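SAM-dependent methyltransferase (Anabaena variabilis ATCC 29413, PDB 3GGD) binds S-adenosyl-L-homocysteine and probably transfers methyl groups from S-adenosyl-L-methionine to an acceptor molecule. Local coordinates at residues R49-F54 against F238-I242; T69-S75 against N98-I103; A116-H120 against R150-G154. All blocks are in the same frame, centred on the assembly; numbering follows the deposited sequence.

Contact 1 of 3, residues R49-F54 against F238-I242; sequences RFELLF and FWAVI. With SO4 (sulfate ion), chain J; EDO (1,2-ethanediol), chain R.
R49, in the last turn of helix 43-50, lies over the indole of W239 on strand 237-244, the antiparallel strand that runs between 158-164 and 211-217 in the Rossmann-like sheet of a class I methyltransferase. Start at the arginine root: CB sits 4.0 Å from W239 CZ3, at the rim of the six-membered ring. CG follows past CH2, and CD then comes over the middle of that ring, 3.7 Å from its centroid, as a CH-pi contact. Because the chain runs extended from CG to NE, the guanidinium is carried on to the pyrrole half, where CZ stands 3.8 Å from the five-membered centroid. The two planes are only 9° apart, so this is a cation-pi stack, with NH1 over CD1 and bonded in turn to Y160 OH. The NE/NH2 edge binds a sulfate, probably from the crystallisation liquor: NE reaches O1 at 3.1 Å. NH2 reaches O2 at 3.0 Å, almost perfectly straight (179°). W239 offers its face to the arginine because CG is folded between its own backbone N and carbonyl carbon (chi1 65°), while NE1, at the ring edge, donates to O2 of an ethanediol 3.1 Å away. With an alanine here the guanidinium would lose the face it lies on and would probably be held less firmly in its present plane, and the ethanediol would lose its NE1 donor. Two residues along the strand, V241 does the apolar work. Its CG2 packs on F50 CB at 3.9 Å and lies near the R49 carbonyl oxygen, and CG1 meets the L53 methyl CD1. That same CG1 also comes to the edge of the F54 ring, near its plane, 4.4 Å from CE1.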
loop_
_atom_site.group_PDB
_atom_site.type_symbol
_atom_site.label_atom_id
_atom_site.label_comp_id
_atom_site.label_asym_id
_atom_site.label_seq_id
_atom_site.Cartn_x
_atom_site.Cartn_y
_atom_site.Cartn_z
ATOM N N ARG A 49 12.808 -8.677 -5.139
ATOM C CA ARG A 49 13.438 -7.997 -3.987
ATOM C C ARG A 49 13.202 -8.720 -2.676
ATOM O O ARG A 49 13.911 -8.480 -1.720
ATOM C CB ARG A 49 12.911 -6.560 -3.878
ATOM C CG ARG A 49 13.276 -5.673 -5.075
ATOM C CD ARG A 49 12.456 -4.413 -5.113
ATOM N NE ARG A 49 12.870 -3.554 -6.225
ATOM C CZ ARG A 49 12.267 -2.420 -6.562
ATOM N NH1 ARG A 49 11.230 -1.968 -5.890
ATOM N NH2 ARG A 49 12.703 -1.715 -7.588
ATOM N N PHE A 50 12.180 -9.576 -2.609
ATOM C CA PHE A 50 11.888 -10.313 -1.372
ATOM C C PHE A 50 11.667 -11.829 -1.451
ATOM O O PHE A 50 11.677 -12.503 -0.412
ATOM C CB PHE A 50 10.714 -9.684 -0.659
ATOM C CG PHE A 50 9.390 -9.784 -1.372
ATOM C CD1 PHE A 50 8.517 -10.839 -1.109
ATOM C CD2 PHE A 50 8.950 -8.762 -2.183
ATOM C CE1 PHE A 50 7.274 -10.905 -1.714
ATOM C CE2 PHE A 50 7.713 -8.827 -2.782
ATOM C CZ PHE A 50 6.870 -9.896 -2.552
ATOM N N GLU A 51 11.493 -12.386 -2.648
ATOM C CA GLU A 51 11.166 -13.787 -2.736
ATOM C C GLU A 51 12.220 -14.741 -2.170
ATOM O O GLU A 51 11.884 -15.853 -1.767
ATOM C CB GLU A 51 10.833 -14.189 -4.192
ATOM C CG GLU A 51 11.975 -14.056 -5.166
ATOM C CD GLU A 51 11.558 -14.399 -6.583
ATOM O OE1 GLU A 51 10.824 -15.375 -6.744
ATOM O OE2 GLU A 51 11.990 -13.749 -7.540
ATOM N N LEU A 52 13.498 -14.369 -2.208
ATOM C CA LEU A 52 14.505 -15.252 -1.663
ATOM C C LEU A 52 14.638 -14.999 -0.166
ATOM O O LEU A 52 15.383 -15.711 0.494
ATOM C CB LEU A 52 15.853 -15.033 -2.335
ATOM C CG LEU A 52 15.847 -15.150 -3.868
ATOM C CD1 LEU A 52 17.254 -14.997 -4.427
ATOM C CD2 LEU A 52 15.271 -16.499 -4.251
ATOM N N LEU A 53 13.941 -13.997 0.374
ATOM C CA LEU A 53 14.073 -13.689 1.803
ATOM C C LEU A 53 12.880 -14.161 2.630
ATOM O O LEU A 53 12.987 -14.218 3.830
ATOM C CB LEU A 53 14.273 -12.182 2.012
ATOM C CG LEU A 53 15.478 -11.539 1.327
ATOM C CD1 LEU A 53 15.502 -10.008 1.445
ATOM C CD2 LEU A 53 16.792 -12.192 1.836
ATOM N N PHE A 54 11.740 -14.488 2.019
ATOM C CA PHE A 54 10.555 -14.879 2.774
ATOM C C PHE A 54 10.508 -16.398 2.972
ATOM O O PHE A 54 10.713 -17.128 2.038
ATOM C CB PHE A 54 9.295 -14.508 1.979
ATOM C CG PHE A 54 8.835 -13.066 2.114
ATOM C CD1 PHE A 54 9.675 -12.057 2.552
ATOM C CD2 PHE A 54 7.530 -12.726 1.741
ATOM C CE1 PHE A 54 9.225 -10.753 2.633
ATOM C CE2 PHE A 54 7.079 -11.399 1.803
ATOM C CZ PHE A 54 7.927 -10.434 2.278
ATOM N N PHE A 238 10.310 4.525 -2.233
ATOM C CA PHE A 238 11.197 4.036 -1.206
ATOM C C PHE A 238 10.698 2.632 -0.934
ATOM O O PHE A 238 9.487 2.436 -0.767
ATOM C CB PHE A 238 11.087 4.831 0.115
ATOM C CG PHE A 238 11.700 4.118 1.283
ATOM C CD1 PHE A 238 13.054 4.119 1.466
ATOM C CD2 PHE A 238 10.927 3.382 2.152
ATOM C CE1 PHE A 238 13.638 3.436 2.491
ATOM C CE2 PHE A 238 11.523 2.697 3.209
ATOM C CZ PHE A 238 12.891 2.725 3.343
ATOM N N TRP A 239 11.616 1.669 -0.855
ATOM C CA TRP A 239 11.236 0.296 -0.503
ATOM C C TRP A 239 12.248 -0.334 0.431
ATOM O O TRP A 239 13.438 0.059 0.467
ATOM C CB TRP A 239 11.037 -0.603 -1.763
ATOM C CG TRP A 239 12.256 -0.838 -2.555
ATOM C CD1 TRP A 239 12.656 -0.120 -3.645
ATOM C CD2 TRP A 239 13.259 -1.852 -2.359
ATOM N NE1 TRP A 239 13.828 -0.614 -4.132
ATOM C CE2 TRP A 239 14.221 -1.681 -3.376
ATOM C CE3 TRP A 239 13.427 -2.888 -1.439
ATOM C CZ2 TRP A 239 15.359 -2.489 -3.489
ATOM C CZ3 TRP A 239 14.550 -3.691 -1.554
ATOM C CH2 TRP A 239 15.494 -3.496 -2.579
ATOM N N ALA A 240 11.750 -1.300 1.207
ATOM C CA ALA A 240 12.577 -2.030 2.155
ATOM C C ALA A 240 12.000 -3.416 2.447
ATOM O O ALA A 240 10.788 -3.656 2.317
ATOM C CB ALA A 240 12.760 -1.216 3.500
ATOM N N VAL A 241 12.899 -4.331 2.806
ATOM C CA VAL A 241 12.486 -5.587 3.424
ATOM C C VAL A 241 12.986 -5.531 4.881
ATOM O O VAL A 241 14.188 -5.321 5.122
ATOM C CB VAL A 241 13.075 -6.844 2.713
ATOM C CG1 VAL A 241 12.608 -8.081 3.430
ATOM C CG2 VAL A 241 12.671 -6.885 1.212
ATOM N N ILE A 242 12.057 -5.714 5.831
ATOM C CA ILE A 242 12.389 -5.673 7.259
ATOM C C ILE A 242 11.912 -6.943 7.973
ATOM O O ILE A 242 10.955 -7.605 7.536
ATOM C CB ILE A 242 11.863 -4.368 7.946
ATOM C CG1 ILE A 242 10.323 -4.390 8.125
ATOM C CG2 ILE A 242 12.293 -3.119 7.126
ATOM C CD1 ILE A 242 9.769 -3.195 8.965
HETATM S S SO4 J . 15.923 -3.533 -8.254
HETATM O O1 SO4 J . 15.215 -4.732 -7.787
HETATM O O2 SO4 J . 15.082 -2.705 -9.136
HETATM O O3 SO4 J . 17.053 -4.011 -9.051
HETATM O O4 SO4 J . 16.454 -2.747 -7.138
HETATM C C1 EDO R . 17.402 0.837 -5.774
HETATM O O1 EDO R . 17.825 2.143 -5.415
HETATM C C2 EDO R . 16.030 1.013 -6.405
HETATM O O2 EDO R . 15.479 -0.258 -6.682
#

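Contact 2 of 3, residues T69-S75 against N98-I103; sequences TQTKFLS and NTAANI
K72 and N102 make the direct polar links between helix 69-77 and the loop that leads from helix 88-97 into strand 103-107. The K72 chain leaves with CG anti to its backbone N (chi1 180°), kinks at the next bond and stretches across to T99, where NZ donates to the carbonyl oxygen at 2.9 Å, slightly tilted from the carbonyl plane. N102 binds S75, the last residue of the segment 69-75: ND2 meets S75 O at 2.9 Å, nearly straight (174°) and on a lone pair in the carbonyl plane. The same ND2 also donates to P79 O, and the N102 backbone pairs with V81, so the type I turn A100 to I103 is tied down on several sides. S75 turns its hydroxyl back on its own helix, OG donating to K72 O at 2.7 Å.

Two waters carry further links. One donates both to T69 O at 2.7 Å and to N98 OD1 at 3.0 Å; N98 ND2 has its partner in N67 O, and T69 OG1 is held by D36. The second water donates to S75 OG and N102 OD1.

Apolar packing centres on I103. Its CG1 presses on S75 CB at 3.4 Å, closer than carbons usually come, with CD1 beside OG. CG2 lies 4.2 Å from T71 CG2, whose own OG1 is taken by D62.

A mixed contact comes from the next residue, K72, which crosses N98 with its CB 3.6 Å from the amide OD1.

Most of this polar chemistry is spent on backbone carbonyls and relayed by water, which fixes the loop to the helix; the charged NZ of K72 is bonded here to a neutral main-chain carbonyl, T99 O, whose dipole would probably ease the charge.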
loop_
_atom_site.group_PDB
_atom_site.type_symbol
_atom_site.label_atom_id
_atom_site.label_comp_id
_atom_site.label_asym_id
_atom_site.label_seq_id
_atom_site.Cartn_x
_atom_site.Cartn_y
_atom_site.Cartn_z
ATOM N N THR A 69 -5.435 -6.479 -7.536
ATOM C CA THR A 69 -4.691 -6.695 -8.763
ATOM C C THR A 69 -3.368 -7.387 -8.470
ATOM O O THR A 69 -3.023 -8.332 -9.151
ATOM C CB THR A 69 -4.403 -5.390 -9.485
ATOM O OG1 THR A 69 -5.649 -4.692 -9.725
ATOM C CG2 THR A 69 -3.645 -5.648 -10.825
ATOM N N GLN A 70 -2.646 -6.951 -7.427
ATOM C CA GLN A 70 -1.333 -7.551 -7.132
ATOM C C GLN A 70 -1.471 -8.880 -6.398
ATOM O O GLN A 70 -0.622 -9.803 -6.534
ATOM C CB GLN A 70 -0.459 -6.574 -6.329
ATOM C CG GLN A 70 -0.383 -5.113 -6.903
ATOM C CD GLN A 70 -0.027 -5.022 -8.397
ATOM O OE1 GLN A 70 0.860 -5.732 -8.882
ATOM N NE2 GLN A 70 -0.686 -4.105 -9.122
ATOM N N THR A 71 -2.537 -8.968 -5.603
ATOM C CA THR A 71 -2.868 -10.128 -4.804
ATOM C C THR A 71 -3.027 -11.367 -5.663
ATOM O O THR A 71 -2.504 -12.439 -5.338
ATOM C CB THR A 71 -4.180 -9.881 -4.013
ATOM O OG1 THR A 71 -4.196 -8.530 -3.521
ATOM C CG2 THR A 71 -4.330 -10.878 -2.843
ATOM N N LYS A 72 -3.743 -11.228 -6.764
ATOM C CA LYS A 72 -3.919 -12.344 -7.693
ATOM C C LYS A 72 -2.571 -12.927 -8.186
ATOM O O LYS A 72 -2.384 -14.147 -8.241
ATOM C CB LYS A 72 -4.754 -11.852 -8.858
ATOM C CG LYS A 72 -5.072 -12.879 -10.002
ATOM C CD LYS A 72 -5.842 -14.075 -9.510
ATOM C CE LYS A 72 -6.413 -14.885 -10.695
ATOM N NZ LYS A 72 -6.877 -16.175 -10.147
ATOM N N PHE A 73 -1.642 -12.053 -8.569
ATOM C CA PHE A 73 -0.333 -12.501 -8.972
ATOM C C PHE A 73 0.394 -13.218 -7.806
ATOM O O PHE A 73 0.944 -14.307 -7.960
ATOM C CB PHE A 73 0.461 -11.317 -9.557
ATOM C CG PHE A 73 1.913 -11.611 -9.813
ATOM C CD1 PHE A 73 2.842 -11.576 -8.758
ATOM C CD2 PHE A 73 2.360 -11.925 -11.078
ATOM C CE1 PHE A 73 4.183 -11.839 -8.984
ATOM C CE2 PHE A 73 3.711 -12.181 -11.300
ATOM C CZ PHE A 73 4.606 -12.137 -10.256
ATOM N N LEU A 74 0.405 -12.603 -6.636
ATOM C CA LEU A 74 1.040 -13.226 -5.487
ATOM C C LEU A 74 0.510 -14.650 -5.271
ATOM O O LEU A 74 1.259 -15.566 -4.945
ATOM C CB LEU A 74 0.806 -12.376 -4.220
ATOM C CG LEU A 74 1.577 -11.054 -4.191
ATOM C CD1 LEU A 74 1.149 -10.208 -2.971
ATOM C CD2 LEU A 74 3.134 -11.282 -4.213
ATOM N N SER A 75 -0.791 -14.843 -5.500
ATOM C CA SER A 75 -1.419 -16.133 -5.220
ATOM C C SER A 75 -0.944 -17.183 -6.194
ATOM O O SER A 75 -1.072 -18.364 -5.933
ATOM C CB SER A 75 -2.947 -16.025 -5.272
ATOM O OG SER A 75 -3.439 -16.043 -6.602
ATOM N N ASN A 98 -10.553 -10.666 -8.839
ATOM C CA ASN A 98 -9.252 -11.252 -8.532
ATOM C C ASN A 98 -9.322 -12.355 -7.478
ATOM O O ASN A 98 -8.586 -12.340 -6.491
ATOM C CB ASN A 98 -8.329 -10.123 -8.054
ATOM C CG ASN A 98 -7.896 -9.200 -9.187
ATOM O OD1 ASN A 98 -7.284 -9.655 -10.155
ATOM N ND2 ASN A 98 -8.175 -7.888 -9.053
ATOM N N THR A 99 -10.241 -13.285 -7.662
ATOM C CA THR A 99 -10.364 -14.418 -6.745
ATOM C C THR A 99 -9.455 -15.576 -7.166
ATOM O O THR A 99 -9.029 -15.677 -8.315
ATOM C CB THR A 99 -11.780 -14.987 -6.743
ATOM O OG1 THR A 99 -12.129 -15.256 -8.091
ATOM C CG2 THR A 99 -12.757 -14.010 -6.193
ATOM N N ALA A 100 -9.160 -16.444 -6.212
ATOM C CA ALA A 100 -8.417 -17.681 -6.477
ATOM C C ALA A 100 -8.699 -18.587 -5.285
ATOM O O ALA A 100 -9.037 -18.093 -4.207
ATOM C CB ALA A 100 -6.949 -17.398 -6.595
ATOM N N ALA A 101 -8.576 -19.895 -5.483
ATOM C CA ALA A 101 -8.797 -20.894 -4.430
ATOM C C ALA A 101 -7.933 -20.612 -3.213
ATOM O O ALA A 101 -8.363 -20.859 -2.112
ATOM C CB ALA A 101 -8.521 -22.336 -4.961
ATOM N N ASN A 102 -6.729 -20.068 -3.404
ATOM C CA ASN A 102 -5.808 -19.831 -2.292
ATOM C C ASN A 102 -5.695 -18.386 -1.855
ATOM O O ASN A 102 -4.711 -17.974 -1.238
ATOM C CB ASN A 102 -4.416 -20.399 -2.611
ATOM C CG ASN A 102 -3.749 -19.688 -3.752
ATOM O OD1 ASN A 102 -4.419 -19.234 -4.657
ATOM N ND2 ASN A 102 -2.429 -19.577 -3.705
ATOM N N ILE A 103 -6.700 -17.595 -2.193
ATOM C CA ILE A 103 -6.795 -16.245 -1.663
ATOM C C ILE A 103 -8.023 -16.108 -0.752
ATOM O O ILE A 103 -9.104 -16.534 -1.122
ATOM C CB ILE A 103 -7.008 -15.170 -2.751
ATOM C CG1 ILE A 103 -5.797 -15.062 -3.691
ATOM C CG2 ILE A 103 -7.250 -13.791 -2.082
ATOM C CD1 ILE A 103 -6.038 -14.146 -4.963
HETATM O O HOH W 1 -4.502 -9.378 -11.152
HETATM O O HOH W 2 -3.672 -18.694 -7.584
#

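Contact 3 of 3, residues A116-H120 against R150-G154; sequences AAQIH and RILLG
I151 pushes its CG2 methyl against the backbone of the neighbouring helix, in the shallow hollow beside A116. The methyl lies 3.6 Å from A117 N and is about equally close to A116 O. A116 turns no more than a methyl toward the other helix, which is consistent with helices 113-123 and 142-153 coming near enough for a branched side chain to touch main-chain atoms.

Deeper, toward the sheet, the bump is L152. Its CG lies 3.9 Å from A116 CB, and its CD2 slides past that alanine to meet I119 CG2 at 3.6 Å. L152 sets off away from the facing helix, but its branched end comes back to it; beyond, the leucine touches I61, F63 and I128 of the central strands.

On the outer side H120 closes the join. With CG anti to its backbone N (chi1 -176°), the imidazole swings across to the last turn of helix 142-153. There CD2 stands 3.1 Å from I151 O, approached obliquely, and 3.5 Å from L152 O, which lies at the ring edge and in its plane. NE2 is engaged by D125 OD1, which would hold the ring's rotation. G154 ends the helix with positive phi (53°), a conformation that suits glycine, and a CB there would point at the histidine, about 3.4 Å from NE2.

So the small A116 makes room for the isoleucine, a leucine wedges in beneath, and H120 lies across the outer side, at the last turn of 142-153. It is helix-on-helix packing within one layer of the three-layer alpha/beta/alpha sandwich, the two helices preceding and following strand 127-131 in the Rossmann-like methyltransferase fold.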
loop_
_atom_site.group_PDB
_atom_site.type_symbol
_atom_site.label_atom_id
_atom_site.label_comp_id
_atom_site.label_asym_id
_atom_site.label_seq_id
_atom_site.Cartn_x
_atom_site.Cartn_y
_atom_site.Cartn_z
ATOM N N ALA A 116 -5.615 -6.830 14.144
ATOM C CA ALA A 116 -4.403 -7.568 13.830
ATOM C C ALA A 116 -4.135 -8.680 14.851
ATOM O O ALA A 116 -3.717 -9.779 14.479
ATOM C CB ALA A 116 -3.177 -6.577 13.675
ATOM N N ALA A 117 -4.346 -8.392 16.141
ATOM C CA ALA A 117 -4.181 -9.383 17.171
ATOM C C ALA A 117 -5.106 -10.585 16.900
ATOM O O ALA A 117 -4.702 -11.732 17.074
ATOM C CB ALA A 117 -4.463 -8.760 18.624
ATOM N N GLN A 118 -6.334 -10.320 16.468
ATOM C CA GLN A 118 -7.298 -11.396 16.195
ATOM C C GLN A 118 -6.779 -12.279 15.050
ATOM O O GLN A 118 -6.674 -13.497 15.199
ATOM C CB GLN A 118 -8.679 -10.814 15.858
ATOM C CG GLN A 118 -9.740 -11.853 15.517
ATOM C CD GLN A 118 -9.972 -12.867 16.608
ATOM O OE1 GLN A 118 -10.192 -12.498 17.757
ATOM N NE2 GLN A 118 -9.935 -14.160 16.252
ATOM N N ILE A 119 -6.394 -11.653 13.960
ATOM C CA ILE A 119 -5.852 -12.365 12.811
ATOM C C ILE A 119 -4.627 -13.227 13.209
ATOM O O ILE A 119 -4.550 -14.420 12.901
ATOM C CB ILE A 119 -5.418 -11.365 11.711
ATOM C CG1 ILE A 119 -6.633 -10.820 10.960
ATOM C CG2 ILE A 119 -4.534 -12.059 10.675
ATOM C CD1 ILE A 119 -7.096 -11.757 9.842
ATOM N N HIS A 120 -3.660 -12.617 13.903
ATOM C CA HIS A 120 -2.461 -13.348 14.272
ATOM C C HIS A 120 -2.829 -14.532 15.194
ATOM O O HIS A 120 -2.176 -15.573 15.129
ATOM C CB HIS A 120 -1.371 -12.443 14.906
ATOM C CG HIS A 120 -0.096 -13.163 15.199
ATOM N ND1 HIS A 120 0.071 -13.958 16.311
ATOM C CD2 HIS A 120 1.072 -13.219 14.516
ATOM C CE1 HIS A 120 1.283 -14.497 16.285
ATOM N NE2 HIS A 120 1.919 -14.052 15.208
ATOM N N ARG A 150 3.542 -5.010 13.323
ATOM C CA ARG A 150 4.403 -5.676 14.263
ATOM C C ARG A 150 3.687 -6.937 14.787
ATOM O O ARG A 150 4.293 -7.995 14.907
ATOM C CB ARG A 150 4.738 -4.713 15.434
ATOM C CG ARG A 150 5.522 -5.365 16.575
ATOM C CD ARG A 150 5.864 -4.456 17.745
ATOM N NE ARG A 150 6.840 -3.491 17.273
ATOM C CZ ARG A 150 6.586 -2.262 16.836
ATOM N NH1 ARG A 150 5.363 -1.720 16.897
ATOM N NH2 ARG A 150 7.593 -1.559 16.335
ATOM N N ILE A 151 2.406 -6.800 15.101
ATOM C CA ILE A 151 1.600 -7.896 15.588
ATOM C C ILE A 151 1.486 -9.004 14.510
ATOM O O ILE A 151 1.716 -10.188 14.805
ATOM C CB ILE A 151 0.195 -7.406 15.984
ATOM C CG1 ILE A 151 0.270 -6.507 17.241
ATOM C CG2 ILE A 151 -0.746 -8.602 16.225
ATOM C CD1 ILE A 151 -1.029 -5.686 17.513
ATOM N N LEU A 152 1.193 -8.630 13.268
ATOM C CA LEU A 152 1.036 -9.652 12.225
ATOM C C LEU A 152 2.327 -10.444 11.898
ATOM O O LEU A 152 2.287 -11.677 11.599
ATOM C CB LEU A 152 0.499 -9.007 10.945
ATOM C CG LEU A 152 -0.922 -8.428 11.024
ATOM C CD1 LEU A 152 -1.262 -7.557 9.786
ATOM C CD2 LEU A 152 -2.000 -9.552 11.261
ATOM N N LEU A 153 3.464 -9.729 11.915
ATOM C CA LEU A 153 4.751 -10.301 11.567
ATOM C C LEU A 153 5.324 -11.233 12.631
ATOM O O LEU A 153 5.991 -12.240 12.314
ATOM C CB LEU A 153 5.758 -9.173 11.328
ATOM C CG LEU A 153 5.528 -8.364 10.038
ATOM C CD1 LEU A 153 6.219 -6.986 10.095
ATOM C CD2 LEU A 153 5.942 -9.186 8.776
ATOM N N GLY A 154 5.124 -10.868 13.898
ATOM C CA GLY A 154 5.752 -11.611 15.009
ATOM C C GLY A 154 7.261 -11.713 14.781
ATOM O O GLY A 154 7.873 -10.819 14.209
#

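How the contacts relate
All three contacts are built on one seven-stranded sheet. R49-F54 comes first along the chain, contacts 2 and 3 follow in series, and F238-I242 comes last, so contact 1 joins the early helix 43-50 to the final strand 237-244. In strand 127-131, Y129 meets L74 of the contact 2 helix, whereas I128 meets L152 of contact 3; contacts 2 and 3 thus hold helices on the two faces of the sheet within the methyltransferase domain. The centre of contact 1 lies about 19 Å from those of the others, which are about 21 Å apart. Contact 2 lies closer to S-adenosyl-L-homocysteine than contact 1, T69's side chain about 5 Å from it against about 12 Å for F50.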